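Pullulanase (Bacillus acidopullulyticus, PDB 2WAN) hydrolyses alpha-1,6-glucosidic linkages in pullulan and probably in related branched starch polysaccharides, acting as a debranching glycoside hydrolase. Local coordinates at residues Val891-Gln896 with Ser915-Lys920; Val852-Lys857 with Val870-Asn875; Met759-His764 with Asp815-Met820; Ser878-Leu883 with Met906-Val911. All blocks are in the same frame, centred on the assembly; numbering follows the deposited sequence.

Overall arrangement
The four contacts lie on one side of the chain's centre and run from the catalytic barrel into the C-terminal beta domain. Contact 3 comes first along the chain and pairs helices 753-769 and 811-826 beside the barrel. Contact 2 follows, a hairpin of strands 852-856 and 868-873, while contacts 4 and 1 interleave after it. Contacts 1 and 2 share a sheet, their centres about 10 Å apart, because strand 915-920 neighbours strand 868-873. Contact 4 packs over that sheet, about 11 Å from contact 2 and 12 Å from contact 1, centre to centre. The sheet lies between the helices of contact 3 and the two-stranded pair of contact 4, packing the beta domain against the catalytic domain.

Contact 1 (Val891-Gln896 with Ser915-Lys920)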
# COMPACT_ATOMS: atom_id res chain seq x y z
N VAL A 891 21.72 -33.39 3.65
CA VAL A 891 22.06 -32.27 4.54
C VAL A 891 20.87 -31.79 5.39
O VAL A 891 21.04 -31.09 6.38
CB VAL A 891 22.74 -31.08 3.76
CG1 VAL A 891 24.05 -31.53 3.16
CG2 VAL A 891 21.81 -30.52 2.69
N GLY A 892 19.65 -32.18 5.00
CA GLY A 892 18.45 -31.87 5.77
C GLY A 892 17.58 -33.11 5.83
O GLY A 892 17.12 -33.62 4.80
N LEU A 893 17.38 -33.62 7.04
CA LEU A 893 16.58 -34.83 7.24
C LEU A 893 15.91 -34.75 8.60
O LEU A 893 16.60 -34.64 9.63
CB LEU A 893 17.46 -36.07 7.16
CG LEU A 893 16.78 -37.43 7.29
CD1 LEU A 893 15.88 -37.68 6.11
CD2 LEU A 893 17.84 -38.53 7.41
N GLY A 894 14.58 -34.83 8.62
CA GLY A 894 13.83 -34.73 9.88
C GLY A 894 14.14 -33.42 10.59
O GLY A 894 14.08 -32.36 9.98
N ASP A 895 14.54 -33.50 11.86
CA ASP A 895 14.82 -32.29 12.63
C ASP A 895 16.22 -31.72 12.46
O ASP A 895 16.57 -30.76 13.13
CB ASP A 895 14.46 -32.47 14.13
CG ASP A 895 15.31 -33.51 14.84
OD1 ASP A 895 16.32 -33.97 14.27
OD2 ASP A 895 14.97 -33.88 15.99
N GLN A 896 17.02 -32.30 11.55
CA GLN A 896 18.40 -31.84 11.38
C GLN A 896 18.61 -31.15 10.04
O GLN A 896 18.47 -31.81 9.01
CB GLN A 896 19.37 -33.01 11.45
CG GLN A 896 19.26 -33.89 12.68
CD GLN A 896 20.44 -34.83 12.78
OE1 GLN A 896 21.54 -34.43 13.18
NE2 GLN A 896 20.24 -36.07 12.38
N SER A 915 7.87 -33.43 7.01
CA SER A 915 9.22 -32.88 7.06
C SER A 915 9.70 -32.42 5.69
O SER A 915 9.03 -32.62 4.66
CB SER A 915 10.20 -33.93 7.61
OG SER A 915 10.48 -34.91 6.61
N THR A 916 10.87 -31.80 5.71
CA THR A 916 11.54 -31.35 4.48
C THR A 916 12.86 -32.07 4.35
O THR A 916 13.65 -32.15 5.31
CB THR A 916 11.76 -29.80 4.51
OG1 THR A 916 10.49 -29.16 4.59
CG2 THR A 916 12.48 -29.34 3.21
N LEU A 917 13.09 -32.64 3.17
CA LEU A 917 14.36 -33.32 2.84
C LEU A 917 15.20 -32.34 2.04
O LEU A 917 14.67 -31.67 1.15
CB LEU A 917 14.09 -34.56 1.96
CG LEU A 917 15.33 -35.27 1.39
CD1 LEU A 917 15.95 -36.19 2.44
CD2 LEU A 917 14.97 -36.04 0.11
N ILE A 918 16.49 -32.24 2.36
CA ILE A 918 17.43 -31.50 1.52
C ILE A 918 18.65 -32.36 1.24
O ILE A 918 19.25 -32.94 2.15
CB ILE A 918 17.88 -30.17 2.16
CG1 ILE A 918 16.64 -29.38 2.60
CG2 ILE A 918 18.72 -29.34 1.11
CD1 ILE A 918 16.92 -28.11 3.35
N LEU A 919 18.99 -32.47 -0.04
CA LEU A 919 20.18 -33.20 -0.48
C LEU A 919 21.02 -32.31 -1.35
O LEU A 919 20.51 -31.35 -1.92
CB LEU A 919 19.78 -34.35 -1.39
CG LEU A 919 18.68 -35.29 -0.94
CD1 LEU A 919 18.23 -36.09 -2.15
CD2 LEU A 919 19.18 -36.20 0.15
N LYS A 920 22.30 -32.64 -1.47
CA LYS A 920 23.16 -31.94 -2.42
C LYS A 920 24.17 -32.88 -3.06
O LYS A 920 24.49 -33.95 -2.53
CB LYS A 920 23.86 -30.72 -1.79
CG LYS A 920 24.85 -31.04 -0.65
CD LYS A 920 26.23 -31.30 -1.23
CE LYS A 920 27.28 -31.50 -0.14
NZ LYS A 920 28.61 -31.68 -0.79
O HOH W 1 13.23 -34.75 6.13
O HOH W 2 12.98 -31.25 7.86
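A classic beta bulge joins strands 888-893 and 915-920 of the C-terminal all-beta domain, with Val891 and Gly892 both facing Ile918. The evidence is the double use of one carbonyl: Ile918 O accepts from Val891 N at 2.9 Å and from Gly892 N at 3.0 Å, both donors arriving on the same face of its plane. Ile918 N returns a nearly straight bond to Gly892 O (169° at the hydrogen). With CG1 anti to the carbonyl carbon (chi1 -63°), Val891 sets that methyl 3.9 Å from Lys920 CG, while its CG2 meets Ile918 CG2 at 3.7 Å, crossing at about a right angle. Leu893 and Leu917 lie side by side, CD1 to CD1 at 4.0 Å. A type II' turn from Leu893 to Gln896 then folds the chain back on strand 888-893, away from strand 915-920, and water spans the widening gap. One water accepts from Gly894 N and donates to Ser915 OG, which also bonds Pro912 O, and weakly to Thr916 O; another bridges Gly894 O and Thr916 N. A beta carbon on Gly892 would lie only 3.1 Å from Ile918 CB, so a side chain there would probably crowd Ile918, whereas past the bulge solvent replaces direct pairing.

Contact 2 (Val852-Lys857 with Val870-Asn875); sequences VAFELK and VMYNPN
Val870 sits over one face of the Phe854 ring, its CB 3.5 Å above the ring plane and offset toward the rim nearest CZ. This is a CH-pi contact, CB lying 26° off the ring normal, and the two side chains run side by side. Chi1 of 60° sets Phe854 CG between the backbone N and the carbonyl carbon, the start of the ring's path toward Val870. At the ring's edge, near its plane, Tyr872 OH approaches Phe854 CE2 at 3.6 Å; the two aromatic planes are inclined at 61°. Tyr872 CD2 also meets Val852 CB at 3.9 Å. The other face of the sheet carries Ala853 and Met871, whose CB atoms are 3.9 Å apart. All of this rests on an antiparallel beta hairpin, strands 852-856 and 868-873. Phe854 and Val870 exchange two backbone bonds, Phe854 N to Val870 O being 2.9 Å, whereas in the Val852-Tyr872 pair the bond from Tyr872 N to Val852 O (2.8 Å) is matched by a weak return bond. Further out, Tyr872 OH is hydrogen-bonded to Thr769 OG1, and Val714 of helix 707-714 touches the side chains of Phe854 and Tyr872. At the strand end, Asn873 OD1 accepts from Asn875 N, above the carbonyl plane, in an Asx turn, and from Asn875 ND2, nearly in line with its C=O bond, while Asn873 ND2 donates to Pro912 O and Thr877 O.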
# COMPACT_ATOMS: atom_id res chain seq x y z
N VAL A 852 5.98 -32.22 -2.94
CA VAL A 852 6.61 -31.33 -3.91
C VAL A 852 8.12 -31.52 -3.78
O VAL A 852 8.69 -31.38 -2.69
CB VAL A 852 6.24 -29.84 -3.65
CG1 VAL A 852 7.07 -28.90 -4.55
CG2 VAL A 852 4.76 -29.60 -3.92
N ALA A 853 8.76 -31.85 -4.90
CA ALA A 853 10.22 -32.05 -4.94
C ALA A 853 10.82 -31.30 -6.11
O ALA A 853 10.28 -31.35 -7.21
CB ALA A 853 10.56 -33.53 -5.07
N PHE A 854 11.93 -30.60 -5.87
CA PHE A 854 12.60 -29.88 -6.95
C PHE A 854 14.10 -29.92 -6.84
O PHE A 854 14.64 -30.21 -5.77
CB PHE A 854 12.10 -28.42 -7.07
CG PHE A 854 12.31 -27.60 -5.83
CD1 PHE A 854 13.46 -26.83 -5.67
CD2 PHE A 854 11.34 -27.58 -4.83
CE1 PHE A 854 13.64 -26.06 -4.52
CE2 PHE A 854 11.51 -26.80 -3.68
CZ PHE A 854 12.65 -26.03 -3.52
N GLU A 855 14.77 -29.60 -7.95
CA GLU A 855 16.22 -29.59 -8.02
C GLU A 855 16.69 -28.25 -8.55
O GLU A 855 16.13 -27.72 -9.53
CB GLU A 855 16.71 -30.73 -8.93
CG GLU A 855 18.23 -30.88 -8.92
CD GLU A 855 18.72 -32.00 -9.86
OE1 GLU A 855 17.90 -32.55 -10.64
OE2 GLU A 855 19.92 -32.32 -9.81
N LEU A 856 17.70 -27.70 -7.87
CA LEU A 856 18.37 -26.45 -8.25
C LEU A 856 19.70 -26.89 -8.84
O LEU A 856 20.57 -27.42 -8.14
CB LEU A 856 18.58 -25.55 -7.01
CG LEU A 856 17.29 -25.23 -6.22
CD1 LEU A 856 17.57 -24.41 -4.95
CD2 LEU A 856 16.27 -24.50 -7.10
N LYS A 857 19.84 -26.71 -10.16
CA LYS A 857 20.98 -27.29 -10.88
C LYS A 857 22.02 -26.27 -11.28
O LYS A 857 21.74 -25.08 -11.29
CB LYS A 857 20.49 -27.98 -12.16
CG LYS A 857 19.44 -29.06 -11.91
CD LYS A 857 18.73 -29.42 -13.23
CE LYS A 857 17.93 -28.22 -13.74
NZ LYS A 857 17.57 -28.27 -15.18
N VAL A 870 15.32 -30.37 -2.90
CA VAL A 870 14.45 -30.11 -1.75
C VAL A 870 13.15 -30.89 -1.99
O VAL A 870 12.61 -30.86 -3.09
CB VAL A 870 14.09 -28.60 -1.63
CG1 VAL A 870 13.06 -28.33 -0.52
CG2 VAL A 870 15.35 -27.75 -1.39
N MET A 871 12.64 -31.56 -0.95
CA MET A 871 11.31 -32.19 -1.02
C MET A 871 10.50 -31.91 0.25
O MET A 871 11.00 -32.15 1.36
CB MET A 871 11.42 -33.71 -1.23
CG MET A 871 10.06 -34.40 -1.24
SD MET A 871 10.25 -36.09 -1.79
CE MET A 871 8.75 -36.82 -1.11
N TYR A 872 9.28 -31.41 0.06
CA TYR A 872 8.34 -31.19 1.16
C TYR A 872 7.42 -32.39 1.24
O TYR A 872 6.78 -32.73 0.25
CB TYR A 872 7.49 -29.93 0.93
CG TYR A 872 8.25 -28.69 0.51
CD1 TYR A 872 9.30 -28.19 1.27
CD2 TYR A 872 7.88 -28.00 -0.64
CE1 TYR A 872 10.00 -27.02 0.86
CE2 TYR A 872 8.56 -26.86 -1.05
CZ TYR A 872 9.61 -26.38 -0.30
OH TYR A 872 10.27 -25.25 -0.72
N ASN A 873 7.38 -33.02 2.41
CA ASN A 873 6.44 -34.13 2.68
C ASN A 873 5.48 -33.80 3.82
O ASN A 873 5.82 -34.04 4.98
CB ASN A 873 7.18 -35.43 3.01
CG ASN A 873 6.20 -36.55 3.32
OD1 ASN A 873 5.07 -36.51 2.86
ND2 ASN A 873 6.61 -37.51 4.13
N PRO A 874 4.28 -33.28 3.50
CA PRO A 874 3.30 -32.93 4.54
C PRO A 874 2.51 -34.11 5.08
O PRO A 874 1.76 -33.96 6.05
CB PRO A 874 2.35 -31.99 3.80
CG PRO A 874 2.42 -32.44 2.38
CD PRO A 874 3.85 -32.83 2.17
N ASN A 875 2.69 -35.27 4.47
CA ASN A 875 1.89 -36.44 4.81
C ASN A 875 2.31 -37.11 6.10
O ASN A 875 3.44 -36.96 6.56
CB ASN A 875 1.93 -37.42 3.64
CG ASN A 875 1.48 -36.79 2.36
OD1 ASN A 875 0.31 -36.45 2.21
ND2 ASN A 875 2.42 -36.58 1.44

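Contact 3 (Met759-His764 with Asp815-Met820)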
# COMPACT_ATOMS: atom_id res chain seq x y z
N MET A 759 4.33 -29.44 11.50
CA MET A 759 3.55 -28.70 10.50
C MET A 759 3.96 -27.22 10.43
O MET A 759 4.10 -26.67 9.34
CB MET A 759 2.06 -28.81 10.77
CG MET A 759 1.53 -30.23 10.64
SD MET A 759 -0.22 -30.24 11.18
CE MET A 759 -0.46 -32.03 11.40
N ASP A 760 4.15 -26.62 11.60
CA ASP A 760 4.57 -25.22 11.72
C ASP A 760 5.95 -25.06 11.05
O ASP A 760 6.15 -24.17 10.20
CB ASP A 760 4.63 -24.85 13.22
CG ASP A 760 4.91 -23.35 13.47
OD1 ASP A 760 5.86 -22.80 12.88
OD2 ASP A 760 4.15 -22.75 14.27
N GLU A 761 6.89 -25.92 11.41
CA GLU A 761 8.22 -25.92 10.81
C GLU A 761 8.17 -26.11 9.30
O GLU A 761 8.90 -25.44 8.57
CB GLU A 761 9.10 -26.98 11.45
CG GLU A 761 9.53 -26.59 12.88
CD GLU A 761 10.24 -27.69 13.65
OE1 GLU A 761 9.97 -28.88 13.40
OE2 GLU A 761 11.07 -27.34 14.54
N LEU A 762 7.34 -27.04 8.83
CA LEU A 762 7.18 -27.27 7.38
C LEU A 762 6.67 -26.06 6.60
O LEU A 762 7.21 -25.74 5.54
CB LEU A 762 6.28 -28.49 7.11
CG LEU A 762 6.01 -28.82 5.63
CD1 LEU A 762 7.28 -29.04 4.83
CD2 LEU A 762 5.17 -30.10 5.59
N ALA A 763 5.66 -25.37 7.14
CA ALA A 763 5.13 -24.18 6.48
C ALA A 763 6.24 -23.14 6.31
O ALA A 763 6.41 -22.57 5.22
CB ALA A 763 3.99 -23.61 7.28
N HIS A 764 7.00 -22.92 7.38
CA HIS A 764 8.12 -21.97 7.30
C HIS A 764 9.26 -22.49 6.40
O HIS A 764 9.90 -21.70 5.72
CB HIS A 764 8.61 -21.54 8.70
CG HIS A 764 7.61 -20.72 9.46
ND1 HIS A 764 7.54 -19.35 9.40
CD2 HIS A 764 6.61 -21.11 10.30
CE1 HIS A 764 6.55 -18.91 10.16
NE2 HIS A 764 5.97 -19.96 10.72
N ASP A 815 16.00 -23.42 16.91
CA ASP A 815 17.18 -23.94 16.22
C ASP A 815 16.89 -24.43 14.79
O ASP A 815 17.70 -24.25 13.88
CB ASP A 815 17.81 -25.05 17.05
CG ASP A 815 18.47 -24.52 18.33
OD1 ASP A 815 18.69 -23.29 18.48
OD2 ASP A 815 18.79 -25.37 19.19
N TYR A 816 15.73 -25.05 14.61
CA TYR A 816 15.31 -25.47 13.27
C TYR A 816 15.12 -24.27 12.35
O TYR A 816 15.64 -24.26 11.22
CB TYR A 816 14.03 -26.32 13.35
CG TYR A 816 13.65 -26.94 12.02
CD1 TYR A 816 12.83 -26.25 11.11
CD2 TYR A 816 14.08 -28.22 11.69
CE1 TYR A 816 12.49 -26.81 9.89
CE2 TYR A 816 13.74 -28.80 10.47
CZ TYR A 816 12.93 -28.10 9.58
OH TYR A 816 12.59 -28.66 8.37
N PHE A 817 14.37 -23.27 12.81
CA PHE A 817 14.24 -22.01 12.04
C PHE A 817 15.61 -21.41 11.71
O PHE A 817 15.86 -21.06 10.56
CB PHE A 817 13.42 -20.97 12.80
CG PHE A 817 11.92 -21.11 12.66
CD1 PHE A 817 11.26 -22.27 13.10
CD2 PHE A 817 11.16 -20.04 12.19
CE1 PHE A 817 9.87 -22.37 13.02
CE2 PHE A 817 9.76 -20.14 12.12
CZ PHE A 817 9.12 -21.32 12.54
N SER A 818 16.48 -21.31 12.72
CA SER A 818 17.81 -20.72 12.53
C SER A 818 18.59 -21.51 11.49
O SER A 818 19.23 -20.93 10.61
CB SER A 818 18.57 -20.67 13.86
OG SER A 818 19.91 -20.23 13.65
N SER A 819 18.51 -22.84 11.55
CA SER A 819 19.28 -23.69 10.63
C SER A 819 18.81 -23.50 9.18
O SER A 819 19.64 -23.47 8.26
CB SER A 819 19.19 -25.17 11.04
OG SER A 819 19.89 -25.40 12.26
N MET A 820 17.49 -23.39 8.99
CA MET A 820 16.90 -23.11 7.67
C MET A 820 17.31 -21.75 7.14
O MET A 820 17.63 -21.61 5.96
CB MET A 820 15.37 -23.19 7.72
CG MET A 820 14.83 -24.57 7.45
SD MET A 820 15.05 -25.16 5.74
CE MET A 820 14.27 -26.77 6.00
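Phe817 lays the CE2-CZ side of its ring over one face of the His764 imidazole, CE2 standing 3.5 Å above the imidazole plane and offset toward the rim. Phe817 CZ is 3.4 Å from His764 CD2, and with the planes at 46° the overlap is oblique. The same phenyl ring meets a carboxylate at its edge: Asp760 OD1 lies in its plane, 3.6 Å from Phe817 CZ, and the two side chains cross at about a right angle. Chi1 of -174° sets Asp760 CG anti to the backbone N, on the side of Phe817.

The residues next to Asp760 and Phe817 in sequence, Glu761 and Tyr816, make the second contact. The carboxylate of Glu761 is stacked over one face of the Tyr816 ring, the planes 28° apart and Glu761 CD 3.9 Å from Tyr816 CG. At the root of the glutamate, CB is 3.7 Å from Tyr816 CE1; at its tip, OE2 reaches Tyr816 CB at 3.3 Å. Segments 759-764 and 815-820 run nearly parallel, their axes 10.6 Å apart; helix 753-769 precedes the eighth barrel strand, 773-777, and helix 811-826 follows it later in the chain. Tyr816 also touches Thr916 of the C-terminal sheet. An alanine at His764 would keep CB beside Phe817 but would probably open a gap over CE2 and CZ, leaving the phenyl ring freer to turn. No hydrogen bond passes between the two segments; the electropositive ring edge would probably favour the Asp760 carboxylate, whereas that of Glu761, over a ring face, gains no such edge attraction.

Contact 4 (Ser878-Leu883 with Met906-Val911); sequences SQTLNL and MGNVQV
Leu881, Val909 and Val911 are buried and, with Leu883, form the tight side of this strand pair. Leu883 CD2 and Leu881 CB both close on Val909 CG1, the former at 4.0 Å; CG1 lies between the backbone N and carbonyl carbon of Val909 (chi1 67°). The same face packs on strands 868-873 and 915-920, where Met871 touches Leu881 and Val911, and Leu917 touches Val909 and Val911. Backbone bonds are short and run the length of the ribbon: Val911 N to Gln879 O is 2.7 Å and Leu881 N to Val909 O 2.8 Å. At the far end Leu883 N reaches Gly907 O at 2.8 Å, the donor standing 50° above the carbonyl plane.

On the opposite face Thr880, Asn882 and Gln910 are exposed to solvent. Here the side chain of Asn908 reaches across to Thr880 and Asn882, though the orientation of both asparagine amides is doubtful. At the end, Gln910 CG lies 3.8 Å from Ser878 CB, and Ser878 OG is hydrogen-bonded to a glycerol. An alanine in place of Asn908 would probably leave Thr880 CB and the Asn882 side chain without the cross-strand group that covers them, more open to solvent. One apolar and one polar face, on a two-stranded antiparallel ribbon laid over a larger sheet, is the layering of a beta sandwich, as in the C-terminal domains of alpha-amylase family enzymes.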
# COMPACT_ATOMS: atom_id res chain seq x y z
N SER A 878 6.00 -41.66 5.88
CA SER A 878 7.22 -41.41 5.12
C SER A 878 6.93 -41.64 3.64
O SER A 878 6.04 -42.43 3.29
CB SER A 878 8.38 -42.28 5.59
OG SER A 878 8.11 -43.65 5.31
N GLN A 879 7.69 -40.95 2.79
CA GLN A 879 7.50 -41.02 1.36
C GLN A 879 8.87 -41.16 0.70
O GLN A 879 9.86 -40.66 1.23
CB GLN A 879 6.81 -39.77 0.84
CG GLN A 879 5.44 -39.51 1.47
CD GLN A 879 4.39 -40.49 1.00
OE1 GLN A 879 4.30 -40.80 -0.19
NE2 GLN A 879 3.56 -40.96 1.92
N THR A 880 8.92 -41.82 -0.44
CA THR A 880 10.20 -42.05 -1.09
C THR A 880 10.35 -41.21 -2.35
O THR A 880 9.37 -40.90 -3.03
CB THR A 880 10.40 -43.54 -1.43
OG1 THR A 880 9.39 -43.96 -2.36
CG2 THR A 880 10.30 -44.38 -0.17
N LEU A 881 11.59 -40.83 -2.64
CA LEU A 881 11.91 -40.04 -3.81
C LEU A 881 12.96 -40.75 -4.66
O LEU A 881 14.01 -41.12 -4.15
CB LEU A 881 12.46 -38.67 -3.37
CG LEU A 881 12.92 -37.77 -4.52
CD1 LEU A 881 11.73 -37.30 -5.34
CD2 LEU A 881 13.66 -36.57 -3.96
N ASN A 882 12.68 -40.89 -5.95
CA ASN A 882 13.67 -41.40 -6.90
C ASN A 882 14.66 -40.31 -7.23
O ASN A 882 14.25 -39.18 -7.50
CB ASN A 882 12.96 -41.89 -8.15
CG ASN A 882 12.20 -43.19 -7.89
OD1 ASN A 882 12.75 -44.10 -7.30
ND2 ASN A 882 10.93 -43.24 -8.27
N LEU A 883 15.94 -40.64 -7.20
CA LEU A 883 16.97 -39.62 -7.36
C LEU A 883 17.61 -39.64 -8.76
O LEU A 883 17.70 -40.71 -9.38
CB LEU A 883 18.04 -39.75 -6.28
CG LEU A 883 17.60 -39.60 -4.83
CD1 LEU A 883 18.73 -40.03 -3.90
CD2 LEU A 883 17.18 -38.15 -4.57
N MET A 906 22.27 -43.19 -2.90
CA MET A 906 22.05 -43.19 -4.35
C MET A 906 20.71 -43.82 -4.68
O MET A 906 20.24 -44.71 -3.97
CB MET A 906 23.14 -43.97 -5.08
CG MET A 906 24.52 -43.48 -4.79
SD MET A 906 25.77 -44.54 -5.55
CE MET A 906 25.36 -44.36 -7.26
N GLY A 907 20.11 -43.37 -5.78
CA GLY A 907 18.93 -44.02 -6.37
C GLY A 907 17.58 -43.63 -5.83
O GLY A 907 16.69 -43.23 -6.58
N ASN A 908 17.42 -43.76 -4.51
CA ASN A 908 16.15 -43.53 -3.86
C ASN A 908 16.44 -43.08 -2.43
O ASN A 908 17.49 -43.42 -1.86
CB ASN A 908 15.33 -44.83 -3.87
CG ASN A 908 13.87 -44.63 -3.53
OD1 ASN A 908 13.06 -44.24 -4.38
ND2 ASN A 908 13.50 -44.97 -2.30
N VAL A 909 15.54 -42.29 -1.87
CA VAL A 909 15.69 -41.83 -0.48
C VAL A 909 14.33 -41.68 0.19
O VAL A 909 13.34 -41.31 -0.46
CB VAL A 909 16.51 -40.49 -0.41
CG1 VAL A 909 15.75 -39.34 -1.03
CG2 VAL A 909 16.94 -40.17 1.04
N GLN A 910 14.29 -41.97 1.49
CA GLN A 910 13.05 -41.87 2.26
C GLN A 910 12.98 -40.53 3.00
O GLN A 910 13.96 -40.09 3.60
CB GLN A 910 12.97 -43.04 3.24
CG GLN A 910 11.63 -43.18 3.93
CD GLN A 910 11.55 -44.45 4.77
OE1 GLN A 910 11.82 -45.55 4.29
NE2 GLN A 910 11.20 -44.29 6.04
N VAL A 911 11.84 -39.86 2.89
CA VAL A 911 11.62 -38.59 3.55
C VAL A 911 10.65 -38.79 4.69
O VAL A 911 9.49 -39.16 4.44
CB VAL A 911 10.99 -37.55 2.58
CG1 VAL A 911 10.80 -36.22 3.30
CG2 VAL A 911 11.86 -37.38 1.30